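Local coordinates for protein lipolytic enzyme (Clostridium thermocellum, PDB 2VPT) that probably removes acetyl groups from xylan as the catalytic domain of a family 3 carbohydrate esterase of the SGNH hydrolase clan, at residues W90-L98 with W131-N139. Residues are numbered along the deposited sequence; the frame is centred on the assembly and turned at random.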
ATOM      1  N   TRP A  90      -0.779   7.002 -14.977  1.00  8.51           N
ATOM      2  CA  TRP A  90      -1.121   8.218 -14.259  1.00  8.76           C
ATOM      3  C   TRP A  90       0.112   8.619 -13.470  1.00  8.72           C
ATOM      4  O   TRP A  90       0.373   8.095 -12.378  1.00  8.88           O
ATOM      5  CB  TRP A  90      -2.349   7.976 -13.363  1.00  9.27           C
ATOM      6  CG  TRP A  90      -2.872   9.200 -12.692  1.00  9.37           C
ATOM      7  CD1 TRP A  90      -2.510  10.493 -12.933  1.00  9.91           C
ATOM      8  CD2 TRP A  90      -3.862   9.254 -11.661  1.00  9.25           C
ATOM      9  NE1 TRP A  90      -3.194  11.339 -12.105  1.00 10.80           N
ATOM     10  CE2 TRP A  90      -4.052  10.605 -11.328  1.00  9.29           C
ATOM     11  CE3 TRP A  90      -4.617   8.290 -10.992  1.00 10.13           C
ATOM     12  CZ2 TRP A  90      -4.951  11.006 -10.355  1.00 10.44           C
ATOM     13  CZ3 TRP A  90      -5.516   8.704 -10.032  1.00 11.35           C
ATOM     14  CH2 TRP A  90      -5.676  10.040  -9.725  1.00 10.35           C
ATOM     15  N   ILE A  91       0.889   9.553 -14.030  1.00  8.99           N
ATOM     16  CA  ILE A  91       2.231   9.808 -13.508  1.00  9.47           C
ATOM     17  C   ILE A  91       2.707  11.217 -13.837  1.00  9.62           C
ATOM     18  O   ILE A  91       2.235  11.844 -14.791  1.00 10.26           O
ATOM     19  CB  ILE A  91       3.196   8.747 -14.084  1.00  9.70           C
ATOM     20  CG1 ILE A  91       4.474   8.582 -13.254  1.00  9.34           C
ATOM     21  CG2 ILE A  91       3.496   9.009 -15.544  1.00 10.79           C
ATOM     22  CD1 ILE A  91       4.265   7.990 -11.868  1.00  9.99           C
ATOM     23  N   GLY A  92       3.619  11.722 -13.007  1.00  9.69           N
ATOM     24  CA  GLY A  92       4.325  12.987 -13.262  1.00 10.50           C
ATOM     25  C   GLY A  92       4.094  14.058 -12.234  1.00 11.03           C
ATOM     26  O   GLY A  92       4.810  15.058 -12.209  1.00 11.73           O
ATOM     27  N   GLY A  93       3.124  13.869 -11.352  1.00 10.92           N
ATOM     28  CA  GLY A  93       2.879  14.823 -10.303  1.00 11.69           C
ATOM     29  C   GLY A  93       4.082  14.968  -9.389  1.00 12.41           C
ATOM     30  O   GLY A  93       4.381  16.066  -8.921  1.00 13.49           O
ATOM     31  N   ASN A  94       4.767  13.862  -9.119  1.00 12.32           N
ATOM     32  CA  ASN A  94       5.914  13.920  -8.236  1.00 11.98           C
ATOM     33  C   ASN A  94       7.099  14.590  -8.926  1.00 12.03           C
ATOM     34  O   ASN A  94       7.907  15.243  -8.249  1.00 12.89           O
ATOM     35  CB  ASN A  94       6.309  12.552  -7.683  1.00 12.13           C
ATOM     36  CG  ASN A  94       5.312  12.022  -6.690  1.00 13.58           C
ATOM     37  OD1 ASN A  94       4.933  10.846  -6.742  1.00 17.24           O
ATOM     38  ND2 ASN A  94       4.867  12.869  -5.799  1.00 14.11           N
ATOM     39  N   ASP A  95       7.238  14.427 -10.239  1.00 11.72           N
ATOM     40  CA  ASP A  95       8.294  15.184 -10.959  1.00 11.79           C
ATOM     41  C   ASP A  95       8.146  16.670 -10.673  1.00 12.43           C
ATOM     42  O   ASP A  95       9.130  17.351 -10.374  1.00 13.04           O
ATOM     43  CB  ASP A  95       8.252  14.931 -12.452  1.00 12.22           C
ATOM     44  CG  ASP A  95       8.446  13.470 -12.793  1.00 12.34           C
ATOM     45  OD1 ASP A  95       9.482  13.111 -13.387  1.00 12.31           O
ATOM     46  OD2 ASP A  95       7.548  12.654 -12.444  1.00 12.52           O
ATOM     47  N   LEU A  96       6.922  17.180 -10.725  1.00 12.84           N
ATOM     48  CA  LEU A  96       6.675  18.590 -10.438  1.00 13.45           C
ATOM     49  C   LEU A  96       6.877  18.918  -8.969  1.00 15.14           C
ATOM     50  O   LEU A  96       7.679  19.793  -8.622  1.00 15.46           O
ATOM     51  CB  LEU A  96       5.274  19.006 -10.896  1.00 13.72           C
ATOM     52  CG  LEU A  96       4.888  20.450 -10.566  1.00 14.09           C
ATOM     53  CD1 LEU A  96       5.804  21.461 -11.300  1.00 17.02           C
ATOM     54  CD2 LEU A  96       3.434  20.714 -10.899  1.00 14.18           C
ATOM     55  N   LEU A  97       6.178  18.203  -8.096  1.00 15.97           N
ATOM     56  CA  LEU A  97       6.069  18.583  -6.699  1.00 17.50           C
ATOM     57  C   LEU A  97       7.305  18.185  -5.890  1.00 18.00           C
ATOM     58  O   LEU A  97       7.665  18.897  -4.946  1.00 19.91           O
ATOM     59  CB  LEU A  97       4.785  17.993  -6.085  1.00 18.30           C
ATOM     60  CG  LEU A  97       3.492  18.473  -6.745  1.00 20.40           C
ATOM     61  CD1 LEU A  97       2.307  17.651  -6.231  1.00 23.17           C
ATOM     62  CD2 LEU A  97       3.244  19.956  -6.531  1.00 23.67           C
ATOM     63  N   LEU A  98       7.976  17.097  -6.264  1.00 17.93           N
ATOM     64  CA  LEU A  98       9.177  16.631  -5.549  1.00 19.64           C
ATOM     65  C   LEU A  98      10.466  17.050  -6.241  1.00 18.82           C
ATOM     66  O   LEU A  98      11.465  17.295  -5.563  1.00 19.35           O
ATOM     67  CB  LEU A  98       9.187  15.098  -5.370  1.00 20.38           C
ATOM     68  CG  LEU A  98       8.490  14.498  -4.143  1.00 22.73           C
ATOM     69  CD1 LEU A  98       7.298  15.328  -3.676  1.00 24.00           C
ATOM     70  CD2 LEU A  98       8.136  13.025  -4.410  1.00 21.81           C
ATOM     71  N   TRP A 131      -5.528  19.484  -7.478  1.00 18.50           N
ATOM     72  CA  TRP A 131      -5.095  19.695  -6.100  1.00 19.51           C
ATOM     73  C   TRP A 131      -3.761  18.996  -5.883  1.00 19.97           C
ATOM     74  O   TRP A 131      -3.640  17.823  -6.220  1.00 19.77           O
ATOM     75  CB  TRP A 131      -6.130  19.117  -5.134  1.00 21.21           C
ATOM     76  CG  TRP A 131      -5.883  19.495  -3.715  1.00 22.23           C
ATOM     77  CD1 TRP A 131      -5.330  18.726  -2.747  1.00 22.45           C
ATOM     78  CD2 TRP A 131      -6.176  20.758  -3.112  1.00 22.18           C
ATOM     79  NE1 TRP A 131      -5.268  19.423  -1.566  1.00 23.44           N
ATOM     80  CE2 TRP A 131      -5.785  20.675  -1.765  1.00 22.75           C
ATOM     81  CE3 TRP A 131      -6.745  21.947  -3.580  1.00 22.32           C
ATOM     82  CZ2 TRP A 131      -5.931  21.747  -0.874  1.00 22.89           C
ATOM     83  CZ3 TRP A 131      -6.893  23.008  -2.695  1.00 22.29           C
ATOM     84  CH2 TRP A 131      -6.489  22.896  -1.358  1.00 22.31           C
ATOM     85  N   PRO A 132      -2.739  19.716  -5.377  1.00 19.96           N
ATOM     86  CA  PRO A 132      -2.705  21.153  -5.109  1.00 20.47           C
ATOM     87  C   PRO A 132      -2.838  21.950  -6.404  1.00 20.39           C
ATOM     88  O   PRO A 132      -2.613  21.409  -7.487  1.00 19.26           O
ATOM     89  CB  PRO A 132      -1.320  21.363  -4.486  1.00 21.02           C
ATOM     90  CG  PRO A 132      -0.508  20.250  -4.984  1.00 21.04           C
ATOM     91  CD  PRO A 132      -1.439  19.086  -5.091  1.00 20.47           C
ATOM     92  N   GLU A 133      -3.192  23.227  -6.280  1.00 20.79           N
ATOM     93  CA  GLU A 133      -3.370  24.121  -7.426  1.00 21.46           C
ATOM     94  C   GLU A 133      -2.207  24.035  -8.421  1.00 19.73           C
ATOM     95  O   GLU A 133      -2.420  24.061  -9.632  1.00 19.64           O
ATOM     96  CB  GLU A 133      -3.557  25.568  -6.921  1.00 22.80           C
ATOM     97  CG  GLU A 133      -3.512  26.681  -7.975  1.00 26.61           C
ATOM     98  CD  GLU A 133      -4.851  26.971  -8.640  1.00 31.59           C
ATOM     99  OE1 GLU A 133      -5.797  26.158  -8.500  1.00 34.74           O
ATOM    100  OE2 GLU A 133      -4.950  28.024  -9.316  1.00 33.99           O
ATOM    101  N   ALA A 134      -0.987  23.891  -7.904  1.00 18.68           N
ATOM    102  CA  ALA A 134       0.216  23.839  -8.720  1.00 17.85           C
ATOM    103  C   ALA A 134       0.185  22.747  -9.790  1.00 16.47           C
ATOM    104  O   ALA A 134       0.815  22.881 -10.827  1.00 16.16           O
ATOM    105  CB  ALA A 134       1.443  23.647  -7.831  1.00 18.60           C
ATOM    106  N   ILE A 135      -0.548  21.662  -9.547  1.00 15.33           N
ATOM    107  CA  ILE A 135      -0.567  20.553 -10.496  1.00 14.79           C
ATOM    108  C   ILE A 135      -1.192  20.943 -11.847  1.00 14.48           C
ATOM    109  O   ILE A 135      -0.901  20.326 -12.869  1.00 13.14           O
ATOM    110  CB  ILE A 135      -1.285  19.321  -9.896  1.00 14.45           C
ATOM    111  CG1 ILE A 135      -0.864  18.041 -10.613  1.00 15.09           C
ATOM    112  CG2 ILE A 135      -2.814  19.436 -10.014  1.00 14.40           C
ATOM    113  CD1 ILE A 135       0.563  17.644 -10.443  1.00 15.80           C
ATOM    114  N   LYS A 136      -2.016  21.992 -11.854  1.00 14.87           N
ATOM    115  CA  LYS A 136      -2.658  22.434 -13.095  1.00 16.41           C
ATOM    116  C   LYS A 136      -1.629  22.786 -14.180  1.00 15.58           C
ATOM    117  O   LYS A 136      -1.878  22.622 -15.369  1.00 15.52           O
ATOM    118  CB  LYS A 136      -3.564  23.637 -12.827  1.00 16.92           C
ATOM    119  CG  LYS A 136      -4.769  23.348 -11.922  1.00 18.60           C
ATOM    120  CD  LYS A 136      -5.638  24.594 -11.765  1.00 20.43           C
ATOM    121  CE  LYS A 136      -6.797  24.364 -10.830  1.00 24.58           C
ATOM    122  NZ  LYS A 136      -7.550  25.625 -10.569  1.00 28.13           N
ATOM    123  N   GLN A 137      -0.451  23.248 -13.768  1.00 15.77           N
ATOM    124  CA  GLN A 137       0.595  23.584 -14.716  1.00 16.24           C
ATOM    125  C   GLN A 137       1.066  22.365 -15.503  1.00 14.91           C
ATOM    126  O   GLN A 137       1.373  22.441 -16.691  1.00 15.72           O
ATOM    127  CB  GLN A 137       1.791  24.209 -13.993  1.00 16.73           C
ATOM    128  CG  GLN A 137       2.720  24.971 -14.914  1.00 18.48           C
ATOM    129  CD  GLN A 137       3.920  25.587 -14.213  1.00 18.78           C
ATOM    130  OE1 GLN A 137       4.254  25.257 -13.072  1.00 22.27           O
ATOM    131  NE2 GLN A 137       4.585  26.480 -14.916  1.00 20.09           N
ATOM    132  N   TYR A 138       1.138  21.224 -14.816  1.00 14.35           N
ATOM    133  CA  TYR A 138       1.489  19.959 -15.458  1.00 14.00           C
ATOM    134  C   TYR A 138       0.301  19.405 -16.257  1.00 13.85           C
ATOM    135  O   TYR A 138       0.468  18.959 -17.388  1.00 13.44           O
ATOM    136  CB  TYR A 138       1.955  18.947 -14.407  1.00 13.38           C
ATOM    137  CG  TYR A 138       2.268  17.579 -14.948  1.00 12.18           C
ATOM    138  CD1 TYR A 138       3.133  17.405 -16.004  1.00 13.14           C
ATOM    139  CD2 TYR A 138       1.692  16.447 -14.400  1.00 12.23           C
ATOM    140  CE1 TYR A 138       3.423  16.173 -16.503  1.00 12.24           C
ATOM    141  CE2 TYR A 138       1.967  15.208 -14.897  1.00 11.64           C
ATOM    142  CZ  TYR A 138       2.829  15.059 -15.949  1.00 10.82           C
ATOM    143  OH  TYR A 138       3.131  13.824 -16.484  1.00 11.76           O
ATOM    144  N   ASN A 139      -0.894  19.479 -15.691  1.00 13.95           N
ATOM    145  CA  ASN A 139      -2.090  19.027 -16.420  1.00 13.94           C
ATOM    146  C   ASN A 139      -2.142  19.665 -17.809  1.00 14.71           C
ATOM    147  O   ASN A 139      -2.467  19.000 -18.797  1.00 14.94           O
ATOM    148  CB  ASN A 139      -3.366  19.408 -15.675  1.00 13.78           C
ATOM    149  CG  ASN A 139      -3.636  18.550 -14.461  1.00 13.58           C
ATOM    150  OD1 ASN A 139      -2.985  17.531 -14.231  1.00 13.11           O
ATOM    151  ND2 ASN A 139      -4.620  18.962 -13.679  1.00 13.24           N
TER
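Tyr138 lays its ring against the backbone of Ile91 to Gly93, just where helix 93-99 begins. Its hydroxyl OH donates a hydrogen bond of 2.8 Å to Ile91 O. This acceptor lies at the edge of the ring, near its plane. The bond is bent at the acceptor, with a C=O...O angle of 136°, and the donor lies a little off the carbonyl plane. Gly92 O lies 3.9 Å above one face of the Tyr138 ring, nearer its border than its centre. Gly92, at the N-cap position, has no side chain in the way, and its CA comes within 3.5 Å of Tyr138 OH. With CG anti to the backbone N (chi1 177°), the ring extends from its own helix to this turn.

Leu96 continues the contact one helical turn on. Leu96 CD2 lies 3.4 Å from Ala134 O. The same methyl packs on Tyr138 CB. Beside it, Ile135 directs CD1 at the helix start, 3.7 Å from Gly93 CA. Toward the more exposed side, Leu97 and Pro132 meet tip to tip, with Leu97 CD1 4.0 Å from Pro132 CG. Pro132 follows a cis peptide bond.

Further out, Leu107 of helix 104-117 and Ile68 of helix 68-82 also touch the Tyr138 side chain. Gly93 N is hydrogen-bonded to Tyr128 OH. The Asp95 carboxylate, in the first turn of helix 93-99, is hydrogen-bonded to Asn103 ND2 and Ile68 N.

The sequence Gly92-Gly93-Asn94-Asp95 follows strand 86-90 of the central sheet and matches the GxND block of SGNH hydrolases. In that family the block's asparagine helps form the oxyanion hole, a role Asn94 probably shares.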